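Protein FimX (Pseudomonas aeruginosa PAO1, PDB 3HV8) binds C2E through its EAL domain, a barrel-like alpha/beta fold with the ligand held at one end of the strands. Local coordinates at residues Leu35-Val40 and Gln257-Asp262; His48-Val53 and Gln104-Val109; Ile171-Cys176 and Lys193-Phe198. All blocks are in the same frame, centred on the assembly; numbering follows the deposited sequence.

Contact 1 (Leu35-Val40 and Gln257-Asp262). With C2E (9,9'-[(2R,3R,3aS,5S,7aR,9R,10R,10aS,12S,14aR)-3,5,10,12-tetrahydroxy-5,12-dioxidooctahydro-2H,7H-difuro[3,2-d:3',2'-j][1,3,7,9,2,8]tetraoxadiphosphacyclododecine-2,9-diyl]bis(2-amino-1,9-dihydro-6H-purin-6-one)), chain B.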
loop_
_atom_site.group_PDB
_atom_site.type_symbol
_atom_site.label_atom_id
_atom_site.label_comp_id
_atom_site.label_asym_id
_atom_site.label_seq_id
_atom_site.Cartn_x
_atom_site.Cartn_y
_atom_site.Cartn_z
ATOM N N LEU A 35 11.084 -8.127 -3.711
ATOM C CA LEU A 35 9.744 -7.863 -3.192
ATOM C C LEU A 35 9.398 -8.832 -2.068
ATOM O O LEU A 35 9.598 -10.054 -2.188
ATOM C CB LEU A 35 8.703 -7.980 -4.300
ATOM C CG LEU A 35 8.894 -7.037 -5.482
ATOM C CD1 LEU A 35 7.787 -7.189 -6.503
ATOM C CD2 LEU A 35 8.994 -5.589 -5.001
ATOM N N LEU A 36 8.865 -8.288 -0.975
ATOM C CA LEU A 36 8.249 -9.087 0.069
ATOM C C LEU A 36 6.737 -8.840 0.042
ATOM O O LEU A 36 6.268 -7.831 -0.504
ATOM C CB LEU A 36 8.807 -8.709 1.441
ATOM C CG LEU A 36 10.331 -8.693 1.571
ATOM C CD1 LEU A 36 10.702 -8.279 3.002
ATOM C CD2 LEU A 36 10.918 -10.068 1.213
ATOM N N PHE A 37 5.991 -9.754 0.657
ATOM C CA PHE A 37 4.538 -9.778 0.601
ATOM C C PHE A 37 3.998 -9.970 1.992
ATOM O O PHE A 37 4.423 -10.877 2.702
ATOM C CB PHE A 37 4.094 -10.917 -0.315
ATOM C CG PHE A 37 4.678 -10.821 -1.694
ATOM C CD1 PHE A 37 4.063 -10.052 -2.667
ATOM C CD2 PHE A 37 5.862 -11.470 -2.004
ATOM C CE1 PHE A 37 4.616 -9.927 -3.929
ATOM C CE2 PHE A 37 6.420 -11.355 -3.266
ATOM C CZ PHE A 37 5.791 -10.586 -4.229
ATOM N N GLN A 38 3.081 -9.104 2.407
ATOM C CA GLN A 38 2.462 -9.247 3.718
ATOM C C GLN A 38 0.957 -9.351 3.564
ATOM O O GLN A 38 0.315 -8.427 3.065
ATOM C CB GLN A 38 2.836 -8.086 4.647
ATOM C CG GLN A 38 2.254 -8.275 6.048
ATOM C CD GLN A 38 2.677 -7.214 7.029
ATOM O OE1 GLN A 38 3.083 -6.110 6.653
ATOM N NE2 GLN A 38 2.590 -7.543 8.317
ATOM N N PRO A 39 0.375 -10.470 4.005
ATOM C CA PRO A 39 -1.052 -10.682 3.738
ATOM C C PRO A 39 -1.926 -9.675 4.466
ATOM O O PRO A 39 -1.594 -9.206 5.564
ATOM C CB PRO A 39 -1.304 -12.112 4.255
ATOM C CG PRO A 39 -0.231 -12.310 5.284
ATOM C CD PRO A 39 0.986 -11.606 4.720
ATOM N N VAL A 40 -3.036 -9.326 3.814
ATOM C CA VAL A 40 -4.064 -8.460 4.368
ATOM C C VAL A 40 -5.307 -9.336 4.508
ATOM O O VAL A 40 -5.789 -9.911 3.531
ATOM C CB VAL A 40 -4.325 -7.228 3.439
ATOM C CG1 VAL A 40 -5.441 -6.359 3.970
ATOM C CG2 VAL A 40 -3.034 -6.398 3.282
ATOM N N GLN A 257 9.087 -13.515 1.561
ATOM C CA GLN A 257 9.426 -13.624 0.146
ATOM C C GLN A 257 8.378 -14.394 -0.648
ATOM O O GLN A 257 8.336 -14.311 -1.882
ATOM C CB GLN A 257 10.774 -14.324 -0.031
ATOM C CG GLN A 257 11.958 -13.397 -0.196
ATOM C CD GLN A 257 13.231 -14.144 -0.562
ATOM O OE1 GLN A 257 13.451 -14.497 -1.724
ATOM N NE2 GLN A 257 14.080 -14.380 0.431
ATOM N N ALA A 258 7.546 -15.148 0.058
ATOM C CA ALA A 258 6.566 -15.999 -0.601
ATOM C C ALA A 258 5.133 -15.620 -0.263
ATOM O O ALA A 258 4.829 -15.204 0.858
ATOM C CB ALA A 258 6.818 -17.467 -0.253
ATOM N N MET A 259 4.253 -15.777 -1.246
ATOM C CA MET A 259 2.819 -15.669 -1.015
ATOM C C MET A 259 2.233 -17.043 -0.710
ATOM O O MET A 259 1.652 -17.687 -1.586
ATOM C CB MET A 259 2.119 -15.067 -2.232
ATOM C CG MET A 259 2.345 -13.566 -2.402
ATOM S SD MET A 259 1.548 -12.899 -3.890
ATOM C CE MET A 259 2.755 -13.325 -5.140
ATOM N N ASP A 260 2.389 -17.495 0.527
ATOM C CA ASP A 260 1.830 -18.795 0.902
ATOM C C ASP A 260 1.009 -18.757 2.187
ATOM O O ASP A 260 0.920 -19.743 2.915
ATOM C CB ASP A 260 2.901 -19.906 0.928
ATOM C CG ASP A 260 4.182 -19.486 1.618
ATOM O OD1 ASP A 260 4.159 -18.507 2.387
ATOM O OD2 ASP A 260 5.219 -20.147 1.395
ATOM N N TYR A 261 0.389 -17.612 2.444
ATOM C CA TYR A 261 -0.516 -17.468 3.570
ATOM C C TYR A 261 -1.777 -18.282 3.315
ATOM O O TYR A 261 -2.293 -18.318 2.197
ATOM C CB TYR A 261 -0.888 -15.992 3.792
ATOM C CG TYR A 261 -1.662 -15.750 5.057
ATOM C CD1 TYR A 261 -3.041 -15.550 5.031
ATOM C CD2 TYR A 261 -1.017 -15.742 6.298
ATOM C CE1 TYR A 261 -3.749 -15.335 6.192
ATOM C CE2 TYR A 261 -1.723 -15.533 7.462
ATOM C CZ TYR A 261 -3.083 -15.334 7.407
ATOM O OH TYR A 261 -3.793 -15.122 8.566
ATOM N N ASP A 262 -2.269 -18.930 4.364
ATOM C CA ASP A 262 -3.505 -19.684 4.287
ATOM C C ASP A 262 -4.680 -18.774 4.633
ATOM O O ASP A 262 -5.001 -18.589 5.805
ATOM C CB ASP A 262 -3.441 -20.870 5.255
ATOM C CG ASP A 262 -4.570 -21.854 5.047
ATOM O OD1 ASP A 262 -5.385 -21.635 4.128
ATOM O OD2 ASP A 262 -4.638 -22.845 5.806
HETATM P P1 C2E B . 4.327 1.719 5.489
HETATM O O2P C2E B . 2.789 2.143 5.405
HETATM O O1P C2E B . 4.821 2.203 6.793
HETATM O "O5'" C2E B . 4.578 0.146 5.548
HETATM C "C5'" C2E B . 4.415 -0.505 6.823
HETATM C "C4'" C2E B . 5.739 -0.707 7.590
HETATM O "O4'" C2E B . 5.459 -1.433 8.811
HETATM C "C3'" C2E B . 6.571 -1.654 6.735
HETATM O "O3'" C2E B . 7.956 -1.291 6.836
HETATM C "C2'" C2E B . 6.269 -3.057 7.313
HETATM O "O2'" C2E B . 7.335 -3.976 7.159
HETATM C "C1'" C2E B . 6.062 -2.718 8.789
HETATM N N9 C2E B . 5.210 -3.646 9.517
HETATM C C8 C2E B . 4.331 -4.562 8.988
HETATM N N7 C2E B . 3.612 -5.089 9.953
HETATM C C5 C2E B . 4.014 -4.550 11.141
HETATM C C6 C2E B . 3.615 -4.741 12.482
HETATM O O6 C2E B . 2.693 -5.491 12.807
HETATM N N1 C2E B . 4.272 -4.032 13.412
HETATM C C2 C2E B . 5.275 -3.172 13.090
HETATM N N2 C2E B . 5.895 -2.479 14.098
HETATM N N3 C2E B . 5.656 -2.984 11.848
HETATM C C4 C2E B . 5.042 -3.648 10.867
HETATM P P11 C2E B . 8.798 -1.243 5.465
HETATM O O21 C2E B . 10.289 -0.902 5.836
HETATM O O11 C2E B . 8.608 -2.480 4.680
HETATM O O5A C2E B . 8.134 -0.066 4.636
HETATM C C5A C2E B . 8.178 1.267 5.164
HETATM C C4A C2E B . 7.639 2.267 4.145
HETATM O O4A C2E B . 8.455 2.224 2.964
HETATM C C3A C2E B . 6.220 1.976 3.652
HETATM O O3A C2E B . 5.220 2.550 4.485
HETATM C C2A C2E B . 6.217 2.746 2.330
HETATM O O2A C2E B . 6.090 4.158 2.574
HETATM C C1A C2E B . 7.653 2.525 1.840
HETATM N N91 C2E B . 7.669 1.384 0.933
HETATM C C81 C2E B . 7.849 0.062 1.226
HETATM N N71 C2E B . 7.795 -0.620 0.115
HETATM C C51 C2E B . 7.650 0.231 -0.945
HETATM C C61 C2E B . 7.571 0.099 -2.346
HETATM O O61 C2E B . 7.523 -0.996 -2.921
HETATM N N11 C2E B . 7.443 1.257 -3.045
HETATM C C21 C2E B . 7.398 2.489 -2.451
HETATM N N21 C2E B . 7.223 3.600 -3.226
HETATM N N31 C2E B . 7.443 2.627 -1.152
HETATM C C41 C2E B . 7.585 1.525 -0.407
#
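Strand residues 35-40 and the irregular segment 257-262 run nearly the same way, with end-to-end directions 15° apart and CA atoms closest at Leu36 and Gln257. Between the two segments the contact is made mainly by side chains. Phe37 points toward the later segment and has the largest share. Met259 lies over one face of the Phe37 ring. Met259 CG sits 4.1 Å from the Phe37 ring centroid, as a CH-pi contact. Met259 SD is 4.4 Å from the Phe37 centroid, a Met-aromatic contact. The bend at chi3 (-82°) brings the methyl CE over the rim of that face. Gln257 O lies at the ring edge. Further along, Pro39 CG rests on one face of the Tyr261 ring, 3.7 Å from Tyr261 CD2, and the two side chains cross at about a right angle. Leu36 CD2 touches Gln257 CG. Gln38 points away from this packing. Its extended chain reaches the ligand, where Gln38 NE2 donates to N7 of C2E at 3.1 Å; the same NE2 also bonds to Gln253 O. Phe37 and Pro39 thus hold the later segment by ring-face and dispersion contacts, while Gln38, on the other side of the strand, donates to a purine nitrogen.

Contact 2 (His48-Val53 and Gln104-Val109)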
loop_
_atom_site.group_PDB
_atom_site.type_symbol
_atom_site.label_atom_id
_atom_site.label_comp_id
_atom_site.label_asym_id
_atom_site.label_seq_id
_atom_site.Cartn_x
_atom_site.Cartn_y
_atom_site.Cartn_z
ATOM N N HIS A 48 -10.877 -12.739 -1.695
ATOM C CA HIS A 48 -9.600 -12.380 -2.302
ATOM C C HIS A 48 -8.428 -12.746 -1.395
ATOM O O HIS A 48 -8.525 -12.654 -0.175
ATOM C CB HIS A 48 -9.542 -10.873 -2.579
ATOM C CG HIS A 48 -10.476 -10.401 -3.650
ATOM N ND1 HIS A 48 -11.741 -9.916 -3.380
ATOM C CD2 HIS A 48 -10.317 -10.316 -4.992
ATOM C CE1 HIS A 48 -12.322 -9.563 -4.512
ATOM N NE2 HIS A 48 -11.481 -9.795 -5.504
ATOM N N GLU A 49 -7.318 -13.149 -2.008
ATOM C CA GLU A 49 -6.067 -13.340 -1.283
ATOM C C GLU A 49 -5.221 -12.085 -1.455
ATOM O O GLU A 49 -4.453 -11.941 -2.418
ATOM C CB GLU A 49 -5.342 -14.579 -1.809
ATOM C CG GLU A 49 -6.260 -15.789 -1.832
ATOM C CD GLU A 49 -5.538 -17.106 -2.001
ATOM O OE1 GLU A 49 -4.337 -17.096 -2.335
ATOM O OE2 GLU A 49 -6.187 -18.155 -1.796
ATOM N N ASN A 50 -5.390 -11.159 -0.525
ATOM C CA ASN A 50 -4.741 -9.856 -0.639
ATOM C C ASN A 50 -3.353 -9.866 -0.012
ATOM O O ASN A 50 -3.183 -10.373 1.108
ATOM C CB ASN A 50 -5.584 -8.771 0.050
ATOM C CG ASN A 50 -6.989 -8.620 -0.548
ATOM O OD1 ASN A 50 -7.986 -8.903 0.103
ATOM N ND2 ASN A 50 -7.054 -8.169 -1.776
ATOM N N TYR A 51 -2.363 -9.288 -0.700
ATOM C CA TYR A 51 -1.059 -9.030 -0.085
ATOM C C TYR A 51 -0.596 -7.618 -0.376
ATOM O O TYR A 51 -0.829 -7.087 -1.479
ATOM C CB TYR A 51 0.018 -9.940 -0.668
ATOM C CG TYR A 51 -0.101 -11.415 -0.372
ATOM C CD1 TYR A 51 0.601 -11.990 0.685
ATOM C CD2 TYR A 51 -0.868 -12.237 -1.175
ATOM C CE1 TYR A 51 0.523 -13.347 0.941
ATOM C CE2 TYR A 51 -0.946 -13.597 -0.934
ATOM C CZ TYR A 51 -0.249 -14.140 0.132
ATOM O OH TYR A 51 -0.326 -15.500 0.370
ATOM N N GLU A 52 0.077 -7.014 0.591
ATOM C CA GLU A 52 0.825 -5.787 0.359
ATOM C C GLU A 52 2.230 -6.121 -0.091
ATOM O O GLU A 52 2.887 -7.003 0.476
ATOM C CB GLU A 52 0.885 -4.948 1.637
ATOM C CG GLU A 52 1.616 -3.634 1.453
ATOM C CD GLU A 52 1.707 -2.839 2.733
ATOM O OE1 GLU A 52 1.464 -3.403 3.828
ATOM O OE2 GLU A 52 1.992 -1.625 2.647
ATOM N N VAL A 53 2.681 -5.418 -1.120
ATOM C CA VAL A 53 4.046 -5.521 -1.622
ATOM C C VAL A 53 4.953 -4.514 -0.890
ATOM O O VAL A 53 4.615 -3.334 -0.760
ATOM C CB VAL A 53 4.079 -5.241 -3.133
ATOM C CG1 VAL A 53 5.503 -5.258 -3.660
ATOM C CG2 VAL A 53 3.203 -6.269 -3.883
ATOM N N GLN A 104 -7.053 -16.055 -6.263
ATOM C CA GLN A 104 -7.745 -14.774 -6.382
ATOM C C GLN A 104 -6.900 -13.661 -5.742
ATOM O O GLN A 104 -7.361 -12.940 -4.851
ATOM C CB GLN A 104 -9.133 -14.851 -5.739
ATOM C CG GLN A 104 -10.149 -13.920 -6.381
ATOM C CD GLN A 104 -11.484 -13.895 -5.656
ATOM O OE1 GLN A 104 -12.391 -13.158 -6.039
ATOM N NE2 GLN A 104 -11.609 -14.695 -4.604
ATOM N N THR A 105 -5.665 -13.530 -6.216
ATOM C CA THR A 105 -4.677 -12.647 -5.608
ATOM C C THR A 105 -4.891 -11.196 -6.012
ATOM O O THR A 105 -5.132 -10.898 -7.178
ATOM C CB THR A 105 -3.242 -13.032 -6.036
ATOM O OG1 THR A 105 -3.071 -14.454 -5.971
ATOM C CG2 THR A 105 -2.205 -12.353 -5.143
ATOM N N LYS A 106 -4.780 -10.302 -5.037
ATOM C CA LYS A 106 -4.779 -8.865 -5.288
ATOM C C LYS A 106 -3.562 -8.295 -4.572
ATOM O O LYS A 106 -3.280 -8.681 -3.437
ATOM C CB LYS A 106 -6.070 -8.264 -4.738
ATOM C CG LYS A 106 -6.229 -6.786 -4.950
ATOM C CD LYS A 106 -7.605 -6.303 -4.482
ATOM C CE LYS A 106 -8.716 -6.815 -5.380
ATOM N NZ LYS A 106 -9.965 -5.992 -5.236
ATOM N N LEU A 107 -2.831 -7.397 -5.227
ATOM C CA LEU A 107 -1.630 -6.801 -4.626
ATOM C C LEU A 107 -1.814 -5.316 -4.377
ATOM O O LEU A 107 -2.299 -4.593 -5.252
ATOM C CB LEU A 107 -0.409 -7.007 -5.516
ATOM C CG LEU A 107 0.070 -8.445 -5.712
ATOM C CD1 LEU A 107 1.337 -8.444 -6.568
ATOM C CD2 LEU A 107 0.318 -9.128 -4.350
ATOM N N PHE A 108 -1.419 -4.884 -3.182
ATOM C CA PHE A 108 -1.393 -3.477 -2.793
ATOM C C PHE A 108 0.020 -2.962 -2.998
ATOM O O PHE A 108 0.974 -3.489 -2.394
ATOM C CB PHE A 108 -1.792 -3.327 -1.318
ATOM C CG PHE A 108 -3.264 -3.548 -1.053
ATOM C CD1 PHE A 108 -4.065 -2.483 -0.646
ATOM C CD2 PHE A 108 -3.835 -4.797 -1.196
ATOM C CE1 PHE A 108 -5.418 -2.668 -0.392
ATOM C CE2 PHE A 108 -5.188 -4.986 -0.951
ATOM C CZ PHE A 108 -5.979 -3.913 -0.543
ATOM N N VAL A 109 0.171 -1.965 -3.872
ATOM C CA VAL A 109 1.486 -1.509 -4.301
ATOM C C VAL A 109 1.639 -0.029 -4.008
ATOM O O VAL A 109 0.802 0.784 -4.416
ATOM C CB VAL A 109 1.672 -1.760 -5.819
ATOM C CG1 VAL A 109 2.995 -1.168 -6.320
ATOM C CG2 VAL A 109 1.567 -3.247 -6.131
HETATM O O HOH W 1 -7.860 -18.024 -4.406
HETATM O O HOH W 2 -2.268 -15.771 -3.812
#
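The His48 imidazole lies between two side chains: Gln104 OE1 is over one face and Lys106 CE over the other. Lys106 CE makes a CH-pi contact 4.2 Å from the His48 ring centroid, and the Gln104 amide is tilted 31° from the ring. His48 ND1 bonds to Asp46, and Gln104 NE2 to Ser47. The Phe108 ring has Asn50 ND2 at its edge, in plane, with the Asn50 amide turned 83° to it. The edge of the Tyr51 ring meets Thr105 CG2. These groups flank 49-53 and 105-109, two neighbouring parallel strands of the barrel-like sheet of the EAL domain. Their residues pair in register from Glu49-Thr105 to Glu52-Phe108. Five backbone hydrogen bonds join the strands. The straightest is Val53 N to Phe108 O, with an N-H...O angle of 175°, and Tyr51 N meets Lys106 O nearly along the C=O axis. At the start of the ladder, Glu49 N and Lys106 N instead approach their acceptors from above the carbonyl plane.

On one face Tyr51 CB packs on Leu107 CD2 at 3.8 Å, and Val53 CG2 touches Leu107 CD1. Helix 80-96 covers part of this side. Asn50, Lys106, Glu52 and Phe108 occupy the other face. There Glu52, extended with CG anti to the backbone N, forms a salt bridge with Lys193 and a hydrogen bond with Gln248. The Lys106 amine bonds to Gln168. Two waters bridge the solvent end of the pair. One links Glu49 OE1, which also bonds to His103, to Thr105 OG1; the other accepts from Gln104 N and donates weakly to Glu49 OE2. Asn50 ND2 is buried without a polar partner, lying against the aliphatic chain of Lys106, 3.1 Å from its CB.

Contact 3 (Ile171-Cys176 and Lys193-Phe198). With C2E (9,9'-[(2R,3R,3aS,5S,7aR,9R,10R,10aS,12S,14aR)-3,5,10,12-tetrahydroxy-5,12-dioxidooctahydro-2H,7H-difuro[3,2-d:3',2'-j][1,3,7,9,2,8]tetraoxadiphosphacyclododecine-2,9-diyl]bis(2-amino-1,9-dihydro-6H-purin-6-one)), chain B.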
loop_
_atom_site.group_PDB
_atom_site.type_symbol
_atom_site.label_atom_id
_atom_site.label_comp_id
_atom_site.label_asym_id
_atom_site.label_seq_id
_atom_site.Cartn_x
_atom_site.Cartn_y
_atom_site.Cartn_z
ATOM N N ILE A 171 -5.693 4.918 0.372
ATOM C CA ILE A 171 -4.874 5.868 1.109
ATOM C C ILE A 171 -4.378 5.178 2.365
ATOM O O ILE A 171 -5.189 4.613 3.101
ATOM C CB ILE A 171 -5.672 7.121 1.521
ATOM C CG1 ILE A 171 -6.335 7.757 0.296
ATOM C CG2 ILE A 171 -4.766 8.105 2.289
ATOM C CD1 ILE A 171 -5.365 8.106 -0.799
ATOM N N SER A 172 -3.074 5.238 2.623
ATOM C CA SER A 172 -2.502 4.643 3.820
ATOM C C SER A 172 -2.081 5.717 4.813
ATOM O O SER A 172 -2.087 6.914 4.497
ATOM C CB SER A 172 -1.308 3.773 3.464
ATOM O OG SER A 172 -0.286 4.536 2.853
ATOM N N GLN A 173 -1.725 5.288 6.015
ATOM C CA GLN A 173 -1.392 6.195 7.110
ATOM C C GLN A 173 -2.500 7.208 7.366
ATOM O O GLN A 173 -2.258 8.330 7.758
ATOM C CB GLN A 173 -0.029 6.860 6.873
ATOM C CG GLN A 173 1.117 5.838 6.873
ATOM C CD GLN A 173 2.437 6.386 6.343
ATOM O OE1 GLN A 173 2.567 7.575 6.061
ATOM N NE2 GLN A 173 3.421 5.510 6.195
ATOM N N PHE A 174 -3.741 6.776 7.183
ATOM C CA PHE A 174 -4.886 7.675 7.267
ATOM C C PHE A 174 -5.218 8.057 8.704
ATOM O O PHE A 174 -5.111 7.227 9.631
ATOM C CB PHE A 174 -6.112 7.000 6.640
ATOM C CG PHE A 174 -7.349 7.861 6.610
ATOM C CD1 PHE A 174 -7.619 8.669 5.517
ATOM C CD2 PHE A 174 -8.264 7.819 7.670
ATOM C CE1 PHE A 174 -8.763 9.449 5.478
ATOM C CE2 PHE A 174 -9.409 8.610 7.643
ATOM C CZ PHE A 174 -9.658 9.421 6.546
ATOM N N GLY A 175 -5.618 9.315 8.867
ATOM C CA GLY A 175 -6.253 9.773 10.093
ATOM C C GLY A 175 -5.449 10.752 10.921
ATOM O O GLY A 175 -5.890 11.167 11.995
ATOM N N CYS A 176 -4.294 11.168 10.405
ATOM C CA CYS A 176 -3.359 11.990 11.176
ATOM C C CYS A 176 -3.433 13.470 10.827
ATOM O O CYS A 176 -3.047 14.313 11.636
ATOM C CB CYS A 176 -1.926 11.518 10.944
ATOM S SG CYS A 176 -1.604 9.836 11.469
ATOM N N LYS A 193 -6.419 2.713 4.762
ATOM C CA LYS A 193 -5.597 1.988 5.710
ATOM C C LYS A 193 -5.191 3.001 6.750
ATOM O O LYS A 193 -4.494 3.976 6.454
ATOM C CB LYS A 193 -4.387 1.388 5.007
ATOM C CG LYS A 193 -3.515 0.504 5.885
ATOM C CD LYS A 193 -2.442 -0.155 5.032
ATOM C CE LYS A 193 -1.767 -1.245 5.810
ATOM N NZ LYS A 193 -0.639 -1.813 5.017
ATOM N N ILE A 194 -5.657 2.803 7.978
ATOM C CA ILE A 194 -5.419 3.801 9.006
ATOM C C ILE A 194 -4.010 3.699 9.584
ATOM O O ILE A 194 -3.369 2.647 9.529
ATOM C CB ILE A 194 -6.491 3.762 10.126
ATOM C CG1 ILE A 194 -6.321 2.529 11.017
ATOM C CG2 ILE A 194 -7.907 3.849 9.526
ATOM C CD1 ILE A 194 -7.180 2.597 12.282
ATOM N N ASP A 195 -3.527 4.812 10.125
ATOM C CA ASP A 195 -2.184 4.878 10.681
ATOM C C ASP A 195 -2.032 3.924 11.875
ATOM O O ASP A 195 -2.957 3.787 12.687
ATOM C CB ASP A 195 -1.886 6.302 11.128
ATOM C CG ASP A 195 -0.425 6.506 11.432
ATOM O OD1 ASP A 195 0.363 6.589 10.474
ATOM O OD2 ASP A 195 -0.068 6.559 12.627
ATOM N N GLY A 196 -0.867 3.294 11.985
ATOM C CA GLY A 196 -0.595 2.353 13.060
ATOM C C GLY A 196 -0.667 2.959 14.450
ATOM O O GLY A 196 -0.849 2.243 15.440
ATOM N N SER A 197 -0.541 4.277 14.536
ATOM C CA SER A 197 -0.642 4.960 15.827
ATOM C C SER A 197 -1.982 4.701 16.518
ATOM O O SER A 197 -2.070 4.733 17.749
ATOM C CB SER A 197 -0.417 6.465 15.670
ATOM O OG SER A 197 -1.422 7.061 14.867
ATOM N N PHE A 198 -3.022 4.428 15.734
ATOM C CA PHE A 198 -4.361 4.275 16.294
ATOM C C PHE A 198 -4.579 2.969 17.043
ATOM O O PHE A 198 -5.575 2.834 17.765
ATOM C CB PHE A 198 -5.439 4.442 15.222
ATOM C CG PHE A 198 -5.613 5.856 14.761
ATOM C CD1 PHE A 198 -6.415 6.735 15.471
ATOM C CD2 PHE A 198 -4.980 6.310 13.615
ATOM C CE1 PHE A 198 -6.579 8.047 15.053
ATOM C CE2 PHE A 198 -5.136 7.620 13.193
ATOM C CZ PHE A 198 -5.937 8.487 13.911
HETATM P P1 C2E B . 4.327 1.719 5.489
HETATM O O2P C2E B . 2.789 2.143 5.405
HETATM O O1P C2E B . 4.821 2.203 6.793
HETATM O "O5'" C2E B . 4.578 0.146 5.548
HETATM C "C5'" C2E B . 4.415 -0.505 6.823
HETATM C "C4'" C2E B . 5.739 -0.707 7.590
HETATM O "O4'" C2E B . 5.459 -1.433 8.811
HETATM C "C3'" C2E B . 6.571 -1.654 6.735
HETATM O "O3'" C2E B . 7.956 -1.291 6.836
HETATM C "C2'" C2E B . 6.269 -3.057 7.313
HETATM O "O2'" C2E B . 7.335 -3.976 7.159
HETATM C "C1'" C2E B . 6.062 -2.718 8.789
HETATM N N9 C2E B . 5.210 -3.646 9.517
HETATM C C8 C2E B . 4.331 -4.562 8.988
HETATM N N7 C2E B . 3.612 -5.089 9.953
HETATM C C5 C2E B . 4.014 -4.550 11.141
HETATM C C6 C2E B . 3.615 -4.741 12.482
HETATM O O6 C2E B . 2.693 -5.491 12.807
HETATM N N1 C2E B . 4.272 -4.032 13.412
HETATM C C2 C2E B . 5.275 -3.172 13.090
HETATM N N2 C2E B . 5.895 -2.479 14.098
HETATM N N3 C2E B . 5.656 -2.984 11.848
HETATM C C4 C2E B . 5.042 -3.648 10.867
HETATM P P11 C2E B . 8.798 -1.243 5.465
HETATM O O21 C2E B . 10.289 -0.902 5.836
HETATM O O11 C2E B . 8.608 -2.480 4.680
HETATM O O5A C2E B . 8.134 -0.066 4.636
HETATM C C5A C2E B . 8.178 1.267 5.164
HETATM C C4A C2E B . 7.639 2.267 4.145
HETATM O O4A C2E B . 8.455 2.224 2.964
HETATM C C3A C2E B . 6.220 1.976 3.652
HETATM O O3A C2E B . 5.220 2.550 4.485
HETATM C C2A C2E B . 6.217 2.746 2.330
HETATM O O2A C2E B . 6.090 4.158 2.574
HETATM C C1A C2E B . 7.653 2.525 1.840
HETATM N N91 C2E B . 7.669 1.384 0.933
HETATM C C81 C2E B . 7.849 0.062 1.226
HETATM N N71 C2E B . 7.795 -0.620 0.115
HETATM C C51 C2E B . 7.650 0.231 -0.945
HETATM C C61 C2E B . 7.571 0.099 -2.346
HETATM O O61 C2E B . 7.523 -0.996 -2.921
HETATM N N11 C2E B . 7.443 1.257 -3.045
HETATM C C21 C2E B . 7.398 2.489 -2.451
HETATM N N21 C2E B . 7.223 3.600 -3.226
HETATM N N31 C2E B . 7.443 2.627 -1.152
HETATM C C41 C2E B . 7.585 1.525 -0.407
HETATM O O HOH W 3 -1.364 2.807 7.348
#
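Asp195 OD2 is gripped by two donors of its own segment. Ser197 OG donates to Asp195 OD2 at 2.7 Å, on the anti lone pair. Ser197 N donates to Asp195 OD2 at 3.0 Å, from above the carboxylate plane, and closes an Asx turn. The turn leads strand 191-194 into the 3-10 segment 196-198. CG of Asp195 is anti to the backbone N (chi1 -168°). The carboxylate thereby meets segment 171-176: Cys176 SG lies 3.5 Å from Asp195 CG, and Gln173 CB packs near OD1.

Three backbone hydrogen bonds join the segments as parallel strand ends. Lys193 N donates to Ile171 O at 2.8 Å, nearly along the C=O axis. Phe174 N donates to Lys193 O, and Asp195 N to a lone pair of Phe174 O. The chain turns a corner at Gln173, whose N instead gives its hydrogen to a water. That water donates to Ile194 O and so bridges the two segments at the corner.

Gly175, with a positive phi (112°), lies at the edge of the Phe198 ring, its O 3.3 Å from Phe198 CZ. Glu145 accepts from the backbone N of both Gly175 and Cys176.

Lys193 runs extended, and its amine bonds to Gln248. Gln173 belongs to the C2E pocket; its NE2 is 3.5 Å from O2P of C2E. The strand ends are thus fixed by backbone bonds, water and a carboxylate oxygen held by two donors in an Asx turn, while amide and ammonium groups extend from them, the amide toward the ligand phosphate.

In the fold
All three contacts reach one mixed sheet. Contacts 1 and 2 are neighbours, with centres 9 Å apart. Strands 33-42 and 49-58 pair antiparallel between them, with Gln38 O 2.9 Å from Glu52 N. Tyr51 OH also bonds to Tyr261 N, tying the C-terminal segment to the second strand. Contact 3 lies across the chain's centre from contact 2, about 19 Å away between centres. Contacts 2 and 3 still touch through long side chains, Glu52 OE1 to Lys193 NZ, a salt bridge of 2.9 Å. Contacts 1 and 3 do not touch, but both reach C2E, through Gln38 and Gln173. The Glu52 side chain comes within about 4 Å of the ligand, so all three contacts border its pocket.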